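Local coordinates for molybdopterin biosynthesis protein MoaB (Sulfolobus tokodaii, PDB 3IWT) that probably takes part in molybdenum cofactor biosynthesis, is likely to bind molybdopterin as a MogA/MoaB-family protein, and assembles from six chains, at residues I146-P151 / E163-E168; K14-Y19 / H171-V176; I44-L49 / H54-Y59; V20-T25 / I37-G42. All blocks are in the same frame, centred on the assembly; numbering follows the deposited sequence.

From the N terminus, the chain enters through 14-19, the first half of interaction 2, and runs straight on into 20-25. Interaction 4 closes the first loop, where 37-42 returns to strand 17-23 at the start of helix 40-51. Interaction 3 follows in series, folding that helix back on strand 55-62, the neighbour of strand 17-23. Much later, interaction 1 packs strand 145-150 against helix 154-176. The end of the same helix then reaches 14-19, so that interaction 2 encloses the other three; none of the four cross. Together they fasten helices 40-51 and 154-176 to one sheet, and Asp-39 with Tyr-59 joins interactions 4 and 3 directly.

Interaction 1. Residues I146-P151 / E163-E168; sequences IVYLLP and ELILPE
Tyr-148 and Ile-165 meet where helix 154-176 lies on the strand that precedes it, a beta-alpha unit in the three-layer alpha/beta fold of this family. From CB outward, the tyrosine passes under the isoleucine. CB lies 4.0 Å from CD1 of Ile-165, and CG, at 3.6 Å from the same CD1, makes the nearest approach. Along one edge of the ring Tyr-148 CE1 comes 3.7 Å from Ile-165 CG1, along the other Tyr-148 CE2 is 3.9 Å from Ile-165 CG2, and CZ lies 3.9 Å from Ile-165 CG1, all over the same face. Ile-165 CG1 sits almost above the middle of the ring, 11° off its normal, as a CH-pi contact. The isoleucine chain is extended (chi2 180°), which carries CD1 back over the root of the tyrosine and on to Leu-150, whose CD1 it meets tip to tip at 4.0 Å. The phenol oxygen continues past the contact to hydrogen-bond Tyr-133 OH of the second subunit, and that same OH hydrogen-bonds the backbone O of Leu-164. A phenylalanine here would keep the ring beneath Ile-165 but would probably leave the hydroxyl of Tyr-133 in the second subunit without this partner. With no hydrogen bond between them, 146-151 and 163-168 meet through apolar and CH-pi contact, and the tyrosine hydroxyl is spent on the subunit interface.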
loop_
_atom_site.group_PDB
_atom_site.type_symbol
_atom_site.label_atom_id
_atom_site.label_comp_id
_atom_site.label_asym_id
_atom_site.label_seq_id
_atom_site.Cartn_x
_atom_site.Cartn_y
_atom_site.Cartn_z
ATOM N N ILE A 146 13.215 -17.474 9.337
ATOM C CA ILE A 146 13.062 -16.201 10.012
ATOM C C ILE A 146 14.215 -15.301 9.547
ATOM O O ILE A 146 15.329 -15.768 9.286
ATOM C CB ILE A 146 13.128 -16.367 11.548
ATOM C CG1 ILE A 146 12.157 -17.465 12.028
ATOM C CG2 ILE A 146 12.865 -15.017 12.265
ATOM C CD1 ILE A 146 10.718 -17.380 11.454
ATOM N N VAL A 147 13.939 -14.010 9.431
ATOM C CA VAL A 147 14.944 -13.062 9.002
ATOM C C VAL A 147 14.944 -11.885 9.968
ATOM O O VAL A 147 13.879 -11.340 10.250
ATOM C CB VAL A 147 14.665 -12.542 7.571
ATOM C CG1 VAL A 147 15.706 -11.477 7.179
ATOM C CG2 VAL A 147 14.583 -13.721 6.527
ATOM N N TYR A 148 16.127 -11.514 10.471
ATOM C CA TYR A 148 16.286 -10.351 11.341
ATOM C C TYR A 148 17.230 -9.378 10.650
ATOM O O TYR A 148 18.349 -9.745 10.287
ATOM C CB TYR A 148 16.843 -10.721 12.709
ATOM C CG TYR A 148 15.943 -11.569 13.595
ATOM C CD1 TYR A 148 14.991 -10.981 14.408
ATOM C CD2 TYR A 148 16.086 -12.967 13.653
ATOM C CE1 TYR A 148 14.180 -11.764 15.242
ATOM C CE2 TYR A 148 15.271 -13.745 14.457
ATOM C CZ TYR A 148 14.337 -13.145 15.276
ATOM O OH TYR A 148 13.542 -13.933 16.096
ATOM N N LEU A 149 16.759 -8.147 10.462
ATOM C CA LEU A 149 17.548 -7.083 9.880
ATOM C C LEU A 149 17.967 -6.132 10.985
ATOM O O LEU A 149 17.172 -5.326 11.471
ATOM C CB LEU A 149 16.736 -6.328 8.814
ATOM C CG LEU A 149 16.021 -7.135 7.731
ATOM C CD1 LEU A 149 15.200 -6.180 6.794
ATOM C CD2 LEU A 149 17.027 -8.024 6.940
ATOM N N LEU A 150 19.231 -6.227 11.390
ATOM C CA LEU A 150 19.732 -5.484 12.538
ATOM C C LEU A 150 20.591 -4.275 12.162
ATOM O O LEU A 150 21.161 -4.239 11.083
ATOM C CB LEU A 150 20.535 -6.409 13.448
ATOM C CG LEU A 150 19.838 -7.694 13.931
ATOM C CD1 LEU A 150 20.771 -8.527 14.923
ATOM C CD2 LEU A 150 18.420 -7.353 14.556
ATOM N N PRO A 151 20.743 -3.319 13.095
ATOM C CA PRO A 151 21.661 -2.197 12.831
ATOM C C PRO A 151 23.151 -2.559 12.699
ATOM O O PRO A 151 23.583 -3.694 13.032
ATOM C CB PRO A 151 21.446 -1.259 14.026
ATOM C CG PRO A 151 20.121 -1.715 14.654
ATOM C CD PRO A 151 20.122 -3.207 14.434
ATOM N N GLU A 163 18.320 -9.765 24.098
ATOM C CA GLU A 163 17.018 -9.446 24.638
ATOM C C GLU A 163 15.867 -9.997 23.796
ATOM O O GLU A 163 14.843 -10.370 24.354
ATOM C CB GLU A 163 16.912 -7.935 24.847
ATOM C CG GLU A 163 18.029 -7.381 25.740
ATOM C CD GLU A 163 18.135 -8.125 27.047
ATOM O OE1 GLU A 163 17.099 -8.326 27.705
ATOM O OE2 GLU A 163 19.245 -8.540 27.408
ATOM N N LEU A 164 16.035 -10.088 22.464
ATOM C CA LEU A 164 14.921 -10.448 21.584
ATOM C C LEU A 164 15.055 -11.719 20.735
ATOM O O LEU A 164 14.090 -12.461 20.601
ATOM C CB LEU A 164 14.620 -9.267 20.647
ATOM C CG LEU A 164 14.298 -7.939 21.346
ATOM C CD1 LEU A 164 13.897 -6.915 20.294
ATOM C CD2 LEU A 164 13.195 -8.091 22.370
ATOM N N ILE A 165 16.232 -11.966 20.171
ATOM C CA ILE A 165 16.414 -13.102 19.277
ATOM C C ILE A 165 16.643 -14.402 20.053
ATOM O O ILE A 165 15.880 -15.363 19.900
ATOM C CB ILE A 165 17.543 -12.834 18.241
ATOM C CG1 ILE A 165 17.201 -11.573 17.429
ATOM C CG2 ILE A 165 17.791 -14.068 17.377
ATOM C CD1 ILE A 165 18.242 -11.211 16.381
ATOM N N LEU A 166 17.675 -14.447 20.887
ATOM C CA LEU A 166 17.991 -15.691 21.610
ATOM C C LEU A 166 16.800 -16.254 22.411
ATOM O O LEU A 166 16.546 -17.451 22.349
ATOM C CB LEU A 166 19.251 -15.529 22.488
ATOM C CG LEU A 166 20.565 -15.319 21.698
ATOM C CD1 LEU A 166 21.745 -15.006 22.635
ATOM C CD2 LEU A 166 20.919 -16.504 20.780
ATOM N N PRO A 167 16.059 -15.407 23.155
ATOM C CA PRO A 167 14.941 -15.930 23.971
ATOM C C PRO A 167 13.705 -16.467 23.239
ATOM O O PRO A 167 12.995 -17.314 23.796
ATOM C CB PRO A 167 14.541 -14.712 24.825
ATOM C CG PRO A 167 15.719 -13.809 24.781
ATOM C CD PRO A 167 16.238 -13.963 23.395
ATOM N N GLU A 168 13.435 -15.972 22.029
ATOM C CA GLU A 168 12.197 -16.297 21.318
ATOM C C GLU A 168 12.339 -17.004 19.983
ATOM O O GLU A 168 11.344 -17.486 19.464
ATOM C CB GLU A 168 11.376 -15.020 21.079
ATOM C CG GLU A 168 10.912 -14.358 22.365
ATOM C CD GLU A 168 10.052 -15.260 23.238
ATOM O OE1 GLU A 168 9.327 -16.132 22.720
ATOM O OE2 GLU A 168 10.095 -15.066 24.456
#

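Interaction 2. Residues K14-Y19 / H171-V176; sequences KSLNFY and HLVYLV
Leu-16 and Val-173 mark the closest passage of the two backbones, CA to CA 8.9 Å, where the extended lead-in to strand 17-23 runs beside the last turns of helix 154-176. The contact thus joins the two ends of a three-layer alpha/beta fold: the first strand lies within the sheet, and the C-terminal helix covers one face of it. The helix is regular here, with Leu-175 N bonded to His-171 O at 2.8 Å, and no hydrogen bond crosses to 14-19. The meeting is made by side chains. Val-173 turns both methyl groups to the N-terminal segment: CG1 is anti to the backbone N (chi1 166°), which leaves CG2 beside it, and Leu-16 slides past the fork from the other direction. Leu-16 CD1 packs on Val-173 CG2 at 4.0 Å. Lys-14 reaches the same valine from farther out; its chain bends at chi3 (-74°), bringing NZ to 3.9 Å from Val-173 CG1, a brush of the ammonium end on a methyl with no polar bond to 171-176. Deeper in, Val-173 also touches Val-84 and Ile-146 of the sheet, and Leu-172 next to it packs on Leu-134 of the second subunit. The other branch of the leucine completes the pairing, with Leu-16 CD2 lying 4.1 Å from Val-173 CG1.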
loop_
_atom_site.group_PDB
_atom_site.type_symbol
_atom_site.label_atom_id
_atom_site.label_comp_id
_atom_site.label_asym_id
_atom_site.label_seq_id
_atom_site.Cartn_x
_atom_site.Cartn_y
_atom_site.Cartn_z
ATOM N N LYS A 14 16.218 -26.783 20.550
ATOM C CA LYS A 14 16.965 -27.170 19.349
ATOM C C LYS A 14 18.184 -26.259 19.124
ATOM O O LYS A 14 18.160 -25.073 19.445
ATOM C CB LYS A 14 16.071 -27.094 18.094
ATOM C CG LYS A 14 15.238 -28.342 17.787
ATOM C CD LYS A 14 14.488 -28.190 16.442
ATOM C CE LYS A 14 13.287 -27.213 16.560
ATOM N NZ LYS A 14 12.810 -26.542 15.274
ATOM N N SER A 15 19.235 -26.831 18.554
ATOM C CA SER A 15 20.281 -26.064 17.911
ATOM C C SER A 15 19.700 -25.650 16.559
ATOM O O SER A 15 19.210 -26.490 15.822
ATOM C CB SER A 15 21.531 -26.925 17.712
ATOM O OG SER A 15 22.573 -26.207 17.079
ATOM N N LEU A 16 19.736 -24.360 16.254
ATOM C CA LEU A 16 19.260 -23.839 14.969
ATOM C C LEU A 16 20.445 -23.395 14.114
ATOM O O LEU A 16 21.511 -23.063 14.631
ATOM C CB LEU A 16 18.278 -22.687 15.195
ATOM C CG LEU A 16 16.964 -23.028 15.909
ATOM C CD1 LEU A 16 16.252 -21.740 16.309
ATOM C CD2 LEU A 16 16.069 -23.944 15.050
ATOM N N ASN A 17 20.248 -23.410 12.801
ATOM C CA ASN A 17 21.261 -23.006 11.814
ATOM C C ASN A 17 21.055 -21.555 11.338
ATOM O O ASN A 17 19.975 -21.180 10.834
ATOM C CB ASN A 17 21.215 -23.923 10.603
ATOM C CG ASN A 17 21.512 -25.383 10.925
ATOM O OD1 ASN A 17 20.915 -26.284 10.328
ATOM N ND2 ASN A 17 22.456 -25.623 11.787
ATOM N N PHE A 18 22.098 -20.749 11.470
ATOM C CA PHE A 18 22.032 -19.310 11.182
ATOM C C PHE A 18 22.960 -18.972 10.028
ATOM O O PHE A 18 24.043 -19.554 9.905
ATOM C CB PHE A 18 22.453 -18.497 12.410
ATOM C CG PHE A 18 21.434 -18.482 13.512
ATOM C CD1 PHE A 18 21.241 -19.595 14.290
ATOM C CD2 PHE A 18 20.645 -17.347 13.743
ATOM C CE1 PHE A 18 20.320 -19.607 15.319
ATOM C CE2 PHE A 18 19.707 -17.338 14.785
ATOM C CZ PHE A 18 19.532 -18.487 15.552
ATOM N N TYR A 19 22.528 -18.025 9.190
ATOM C CA TYR A 19 23.366 -17.434 8.163
ATOM C C TYR A 19 23.512 -15.943 8.483
ATOM O O TYR A 19 22.513 -15.249 8.728
ATOM C CB TYR A 19 22.707 -17.607 6.797
ATOM C CG TYR A 19 23.602 -17.363 5.616
ATOM C CD1 TYR A 19 23.980 -18.418 4.791
ATOM C CD2 TYR A 19 24.043 -16.089 5.303
ATOM C CE1 TYR A 19 24.760 -18.207 3.667
ATOM C CE2 TYR A 19 24.856 -15.868 4.216
ATOM C CZ TYR A 19 25.205 -16.934 3.393
ATOM O OH TYR A 19 25.971 -16.713 2.285
ATOM N N HIS A 171 10.982 -20.778 19.615
ATOM C CA HIS A 171 9.515 -20.878 19.560
ATOM C C HIS A 171 8.944 -20.324 18.255
ATOM O O HIS A 171 7.990 -20.870 17.688
ATOM C CB HIS A 171 8.870 -20.150 20.761
ATOM C CG HIS A 171 7.370 -20.142 20.726
ATOM N ND1 HIS A 171 6.632 -18.977 20.672
ATOM C CD2 HIS A 171 6.473 -21.158 20.704
ATOM C CE1 HIS A 171 5.343 -19.278 20.622
ATOM N NE2 HIS A 171 5.220 -20.594 20.640
ATOM N N LEU A 172 9.527 -19.246 17.767
ATOM C CA LEU A 172 9.117 -18.674 16.488
ATOM C C LEU A 172 9.351 -19.624 15.296
ATOM O O LEU A 172 8.471 -19.803 14.439
ATOM C CB LEU A 172 9.869 -17.362 16.297
ATOM C CG LEU A 172 9.555 -16.436 15.144
ATOM C CD1 LEU A 172 8.050 -16.081 14.992
ATOM C CD2 LEU A 172 10.410 -15.184 15.393
ATOM N N VAL A 173 10.525 -20.241 15.234
ATOM C CA VAL A 173 10.793 -21.262 14.198
ATOM C C VAL A 173 9.797 -22.441 14.282
ATOM O O VAL A 173 9.240 -22.895 13.255
ATOM C CB VAL A 173 12.249 -21.794 14.280
ATOM C CG1 VAL A 173 12.421 -23.072 13.443
ATOM C CG2 VAL A 173 13.239 -20.726 13.843
ATOM N N TYR A 174 9.599 -22.946 15.500
ATOM C CA TYR A 174 8.608 -23.989 15.764
ATOM C C TYR A 174 7.226 -23.564 15.211
ATOM O O TYR A 174 6.582 -24.286 14.453
ATOM C CB TYR A 174 8.505 -24.307 17.281
ATOM C CG TYR A 174 7.208 -25.018 17.589
ATOM C CD1 TYR A 174 7.090 -26.391 17.421
ATOM C CD2 TYR A 174 6.068 -24.293 17.957
ATOM C CE1 TYR A 174 5.876 -27.041 17.633
ATOM C CE2 TYR A 174 4.850 -24.924 18.178
ATOM C CZ TYR A 174 4.756 -26.296 18.011
ATOM O OH TYR A 174 3.543 -26.928 18.227
ATOM N N LEU A 175 6.802 -22.370 15.604
ATOM C CA LEU A 175 5.472 -21.853 15.298
ATOM C C LEU A 175 5.235 -21.745 13.785
ATOM O O LEU A 175 4.223 -22.199 13.260
ATOM C CB LEU A 175 5.327 -20.484 15.954
ATOM C CG LEU A 175 3.967 -19.897 16.246
ATOM C CD1 LEU A 175 3.005 -20.911 16.805
ATOM C CD2 LEU A 175 4.200 -18.740 17.228
ATOM N N VAL A 176 6.208 -21.159 13.106
ATOM C CA VAL A 176 6.175 -20.949 11.655
ATOM C C VAL A 176 6.119 -22.261 10.861
ATOM O O VAL A 176 5.581 -22.311 9.751
ATOM C CB VAL A 176 7.410 -20.089 11.278
ATOM C CG1 VAL A 176 7.879 -20.339 9.890
ATOM C CG2 VAL A 176 7.085 -18.623 11.561
#

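Interaction 3. Residues I44-L49 / H54-Y59; sequences IIKQLL and HKIIGY
Lys-46 reaches over the ring of Tyr-59 from helix 40-51, the helix that leads into strand 55-62 in the beta-alpha-beta connection from strand 17-23. The short helix and strand axes approach to 8.4 Å at 137°. Beyond CG the lysine is fully extended, and this length sets NZ above the centre of the ring, 3.5 Å from its centroid and 13° off the normal, a cation-pi contact. With CG anti to the backbone N (chi1 167°) the ring of Tyr-59 is carried to the lysine, and chi2 turns a face to NZ; its hydroxyl bonds to Asp-39. Under the lysine chain, Ile-56 crosses at about a right angle, with its CG1 4.1 Å from Lys-46 CG. That CG1 stands beside the backbone N and the chain bends again at chi2, which presses Ile-56 CD1 on Leu-49 CD1 at 3.5 Å, tighter than usual for carbons. Where the chain turns back, His-54 N donates to Leu-49 O at 3.1 Å, and the imidazole ND1 is paired with Leu-16 N. One backbone bond, an apolar middle and a charge over an aromatic face therefore hold helix and strand together by three different kinds of force.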
loop_
_atom_site.group_PDB
_atom_site.type_symbol
_atom_site.label_atom_id
_atom_site.label_comp_id
_atom_site.label_asym_id
_atom_site.label_seq_id
_atom_site.Cartn_x
_atom_site.Cartn_y
_atom_site.Cartn_z
ATOM N N ILE A 44 30.359 -10.578 16.799
ATOM C CA ILE A 44 29.494 -10.657 17.985
ATOM C C ILE A 44 28.308 -11.602 17.764
ATOM O O ILE A 44 27.986 -12.404 18.634
ATOM C CB ILE A 44 28.977 -9.232 18.418
ATOM C CG1 ILE A 44 30.067 -8.467 19.156
ATOM C CG2 ILE A 44 27.742 -9.322 19.331
ATOM C CD1 ILE A 44 29.762 -6.974 19.347
ATOM N N ILE A 45 27.670 -11.506 16.595
ATOM C CA ILE A 45 26.526 -12.344 16.263
ATOM C C ILE A 45 26.952 -13.815 16.250
ATOM O O ILE A 45 26.321 -14.645 16.889
ATOM C CB ILE A 45 25.913 -11.945 14.905
ATOM C CG1 ILE A 45 25.295 -10.538 14.998
ATOM C CG2 ILE A 45 24.879 -12.986 14.430
ATOM C CD1 ILE A 45 24.839 -9.962 13.637
ATOM N N LYS A 46 28.050 -14.117 15.570
ATOM C CA LYS A 46 28.557 -15.490 15.504
ATOM C C LYS A 46 28.883 -16.062 16.881
ATOM O O LYS A 46 28.433 -17.162 17.224
ATOM C CB LYS A 46 29.792 -15.543 14.611
ATOM C CG LYS A 46 29.516 -15.259 13.144
ATOM C CD LYS A 46 30.805 -14.936 12.409
ATOM C CE LYS A 46 30.537 -14.731 10.925
ATOM N NZ LYS A 46 31.793 -14.466 10.168
ATOM N N GLN A 47 29.647 -15.284 17.653
ATOM C CA GLN A 47 30.121 -15.641 19.000
ATOM C C GLN A 47 28.923 -15.975 19.915
ATOM O O GLN A 47 28.900 -17.027 20.568
ATOM C CB GLN A 47 30.864 -14.423 19.578
ATOM C CG GLN A 47 32.273 -14.625 20.108
ATOM C CD GLN A 47 32.641 -13.540 21.121
ATOM O OE1 GLN A 47 32.604 -12.346 20.805
ATOM N NE2 GLN A 47 32.950 -13.946 22.345
ATOM N N LEU A 48 27.934 -15.063 19.948
ATOM C CA LEU A 48 26.768 -15.218 20.826
ATOM C C LEU A 48 25.885 -16.362 20.380
ATOM O O LEU A 48 25.368 -17.110 21.207
ATOM C CB LEU A 48 25.924 -13.926 20.918
ATOM C CG LEU A 48 26.443 -12.785 21.808
ATOM C CD1 LEU A 48 25.585 -11.529 21.640
ATOM C CD2 LEU A 48 26.516 -13.225 23.262
ATOM N N LEU A 49 25.670 -16.475 19.060
ATOM C CA LEU A 49 24.866 -17.564 18.510
ATOM C C LEU A 49 25.475 -18.921 18.822
ATOM O O LEU A 49 24.771 -19.834 19.282
ATOM C CB LEU A 49 24.698 -17.471 16.991
ATOM C CG LEU A 49 23.708 -16.427 16.475
ATOM C CD1 LEU A 49 23.851 -16.365 14.947
ATOM C CD2 LEU A 49 22.243 -16.702 16.910
ATOM N N HIS A 54 23.823 -22.762 19.020
ATOM C CA HIS A 54 23.441 -22.718 17.608
ATOM C C HIS A 54 24.652 -22.852 16.691
ATOM O O HIS A 54 25.800 -22.791 17.135
ATOM C CB HIS A 54 22.710 -21.402 17.326
ATOM C CG HIS A 54 21.506 -21.210 18.182
ATOM N ND1 HIS A 54 20.478 -22.127 18.225
ATOM C CD2 HIS A 54 21.177 -20.225 19.049
ATOM C CE1 HIS A 54 19.557 -21.708 19.071
ATOM N NE2 HIS A 54 19.967 -20.564 19.600
ATOM N N LYS A 55 24.381 -23.006 15.404
ATOM C CA LYS A 55 25.407 -23.187 14.384
ATOM C C LYS A 55 25.397 -22.060 13.357
ATOM O O LYS A 55 24.319 -21.518 13.013
ATOM C CB LYS A 55 25.183 -24.511 13.654
ATOM C CG LYS A 55 25.114 -25.742 14.545
ATOM C CD LYS A 55 26.406 -25.935 15.293
ATOM C CE LYS A 55 26.509 -27.324 15.923
ATOM N NZ LYS A 55 27.880 -27.533 16.506
ATOM N N ILE A 56 26.583 -21.690 12.870
ATOM C CA ILE A 56 26.682 -20.726 11.763
ATOM C C ILE A 56 26.973 -21.538 10.529
ATOM O O ILE A 56 28.015 -22.207 10.454
ATOM C CB ILE A 56 27.827 -19.692 11.963
ATOM C CG1 ILE A 56 27.714 -18.988 13.325
ATOM C CG2 ILE A 56 27.862 -18.698 10.782
ATOM C CD1 ILE A 56 26.341 -18.441 13.694
ATOM N N ILE A 57 26.059 -21.549 9.571
ATOM C CA ILE A 57 26.320 -22.326 8.393
ATOM C C ILE A 57 26.692 -21.512 7.171
ATOM O O ILE A 57 27.043 -22.082 6.159
ATOM C CB ILE A 57 25.241 -23.395 8.129
ATOM C CG1 ILE A 57 23.876 -22.795 7.847
ATOM C CG2 ILE A 57 25.238 -24.416 9.312
ATOM C CD1 ILE A 57 22.974 -23.839 7.185
ATOM N N GLY A 58 26.671 -20.185 7.271
ATOM C CA GLY A 58 27.232 -19.369 6.218
ATOM C C GLY A 58 27.343 -17.913 6.593
ATOM O O GLY A 58 26.778 -17.479 7.604
ATOM N N TYR A 59 28.100 -17.177 5.787
ATOM C CA TYR A 59 28.373 -15.753 6.036
ATOM C C TYR A 59 28.694 -15.056 4.736
ATOM O O TYR A 59 29.337 -15.642 3.857
ATOM C CB TYR A 59 29.559 -15.609 6.994
ATOM C CG TYR A 59 30.149 -14.197 7.111
ATOM C CD1 TYR A 59 29.487 -13.188 7.818
ATOM C CD2 TYR A 59 31.401 -13.897 6.564
ATOM C CE1 TYR A 59 30.025 -11.903 7.933
ATOM C CE2 TYR A 59 31.960 -12.612 6.689
ATOM C CZ TYR A 59 31.266 -11.623 7.368
ATOM O OH TYR A 59 31.841 -10.366 7.492
#

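Interaction 4. Residues V20-T25 / I37-G42; sequences VITIST and IVDESG
Asp-39 OD2 is gripped by two hydroxyls: Thr-22 OG1 donates to it at 2.7 Å, and it is also hydrogen-bonded to Tyr-59 OH of strand 55-62. The threonine comes in on the syn side of OD2, 25° out of the carboxylate plane. The other oxygen looks after the helix: OD1 accepts from Gly-42 N at 2.9 Å, with the donor well above the plane of the carboxylate. Asp-39 is thereby the N-cap of helix 40-51. Its CG is anti to the backbone N (chi1 176°), a setting that sends the carboxylate toward strand 17-23 while OD1 still covers the first turn. Thr-22 meets it from the opposite direction, and its methyl CG2 stays 3.7 Å from Asp-39 OD1. With no side chain on Gly-42, the helix comes close to the strand: its CA is 4.0 Å from Thr-22 OG1 and 4.4 Å from Val-20 CG1, and Asp-39 OD2 lies 3.4 Å from the same CA. Farther along, Arg-27 ties the two segments indirectly, bonding to Ser-24 OG and Val-38 O. Replacing Asp-39 with alanine would probably leave Gly-42 N without its cap and the hydroxyls of Thr-22 and Tyr-59 without their shared acceptor. A single buried carboxylate therefore does two jobs, one oxygen closing the helix start and the other binding hydroxyls from two neighbouring strands, which fixes helix 40-51 against the sheet.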
loop_
_atom_site.group_PDB
_atom_site.type_symbol
_atom_site.label_atom_id
_atom_site.label_comp_id
_atom_site.label_asym_id
_atom_site.label_seq_id
_atom_site.Cartn_x
_atom_site.Cartn_y
_atom_site.Cartn_z
ATOM N N VAL A 20 24.749 -15.449 8.455
ATOM C CA VAL A 20 25.032 -14.085 8.914
ATOM C C VAL A 20 25.447 -13.222 7.722
ATOM O O VAL A 20 26.333 -13.607 6.964
ATOM C CB VAL A 20 26.132 -14.043 9.999
ATOM C CG1 VAL A 20 26.400 -12.604 10.478
ATOM C CG2 VAL A 20 25.743 -14.920 11.192
ATOM N N ILE A 21 24.837 -12.052 7.585
ATOM C CA ILE A 21 25.155 -11.160 6.464
ATOM C C ILE A 21 25.580 -9.791 6.978
ATOM O O ILE A 21 24.836 -9.120 7.710
ATOM C CB ILE A 21 23.972 -11.009 5.486
ATOM C CG1 ILE A 21 23.497 -12.367 4.962
ATOM C CG2 ILE A 21 24.330 -10.050 4.305
ATOM C CD1 ILE A 21 22.213 -12.271 4.105
ATOM N N THR A 22 26.771 -9.355 6.603
ATOM C CA THR A 22 27.232 -8.028 7.022
ATOM C C THR A 22 27.067 -7.085 5.847
ATOM O O THR A 22 27.530 -7.380 4.761
ATOM C CB THR A 22 28.687 -8.073 7.540
ATOM O OG1 THR A 22 28.706 -8.841 8.739
ATOM C CG2 THR A 22 29.231 -6.654 7.812
ATOM N N ILE A 23 26.377 -5.962 6.082
ATOM C CA ILE A 23 26.130 -4.958 5.044
ATOM C C ILE A 23 26.941 -3.706 5.400
ATOM O O ILE A 23 26.569 -2.926 6.289
ATOM C CB ILE A 23 24.624 -4.647 4.905
ATOM C CG1 ILE A 23 23.842 -5.942 4.683
ATOM C CG2 ILE A 23 24.389 -3.680 3.785
ATOM C CD1 ILE A 23 22.324 -5.800 4.712
ATOM N N SER A 24 28.080 -3.550 4.726
ATOM C CA SER A 24 29.060 -2.485 5.018
ATOM C C SER A 24 29.883 -2.176 3.773
ATOM O O SER A 24 30.691 -3.006 3.328
ATOM C CB SER A 24 30.006 -2.905 6.146
ATOM O OG SER A 24 31.043 -1.940 6.353
ATOM N N THR A 25 29.708 -0.975 3.239
ATOM C CA THR A 25 30.425 -0.566 2.029
ATOM C C THR A 25 31.934 -0.468 2.304
ATOM O O THR A 25 32.732 -1.011 1.540
ATOM C CB THR A 25 29.857 0.750 1.470
ATOM O OG1 THR A 25 28.485 0.547 1.100
ATOM C CG2 THR A 25 30.632 1.228 0.235
ATOM N N ILE A 37 40.127 -6.625 7.247
ATOM C CA ILE A 37 38.913 -5.992 7.792
ATOM C C ILE A 37 38.600 -6.575 9.172
ATOM O O ILE A 37 38.955 -7.716 9.470
ATOM C CB ILE A 37 37.696 -6.124 6.824
ATOM C CG1 ILE A 37 37.196 -7.563 6.718
ATOM C CG2 ILE A 37 38.071 -5.632 5.437
ATOM C CD1 ILE A 37 36.457 -7.864 5.384
ATOM N N VAL A 38 37.990 -5.769 10.025
ATOM C CA VAL A 38 37.422 -6.256 11.279
ATOM C C VAL A 38 35.910 -6.022 11.195
ATOM O O VAL A 38 35.464 -4.910 10.921
ATOM C CB VAL A 38 38.036 -5.539 12.501
ATOM C CG1 VAL A 38 37.300 -5.906 13.804
ATOM C CG2 VAL A 38 39.541 -5.857 12.592
ATOM N N ASP A 39 35.150 -7.094 11.396
ATOM C CA ASP A 39 33.706 -7.056 11.378
ATOM C C ASP A 39 33.221 -7.334 12.781
ATOM O O ASP A 39 32.839 -8.455 13.099
ATOM C CB ASP A 39 33.170 -8.104 10.388
ATOM C CG ASP A 39 31.661 -8.191 10.388
ATOM O OD1 ASP A 39 31.010 -7.302 10.966
ATOM O OD2 ASP A 39 31.138 -9.155 9.804
ATOM N N GLU A 40 33.241 -6.304 13.618
ATOM C CA GLU A 40 32.930 -6.439 15.032
ATOM C C GLU A 40 31.504 -6.977 15.229
ATOM O O GLU A 40 31.265 -7.889 16.009
ATOM C CB GLU A 40 33.087 -5.078 15.726
ATOM C CG GLU A 40 34.513 -4.462 15.656
ATOM C CD GLU A 40 34.756 -3.557 14.431
ATOM O OE1 GLU A 40 33.997 -3.624 13.448
ATOM O OE2 GLU A 40 35.731 -2.772 14.459
ATOM N N SER A 41 30.553 -6.386 14.511
ATOM C CA SER A 41 29.155 -6.780 14.653
ATOM C C SER A 41 28.884 -8.209 14.191
ATOM O O SER A 41 28.175 -8.944 14.862
ATOM C CB SER A 41 28.253 -5.836 13.876
ATOM O OG SER A 41 28.242 -4.581 14.534
ATOM N N GLY A 42 29.421 -8.587 13.040
ATOM C CA GLY A 42 29.257 -9.970 12.548
ATOM C C GLY A 42 29.871 -10.959 13.523
ATOM O O GLY A 42 29.305 -12.026 13.786
#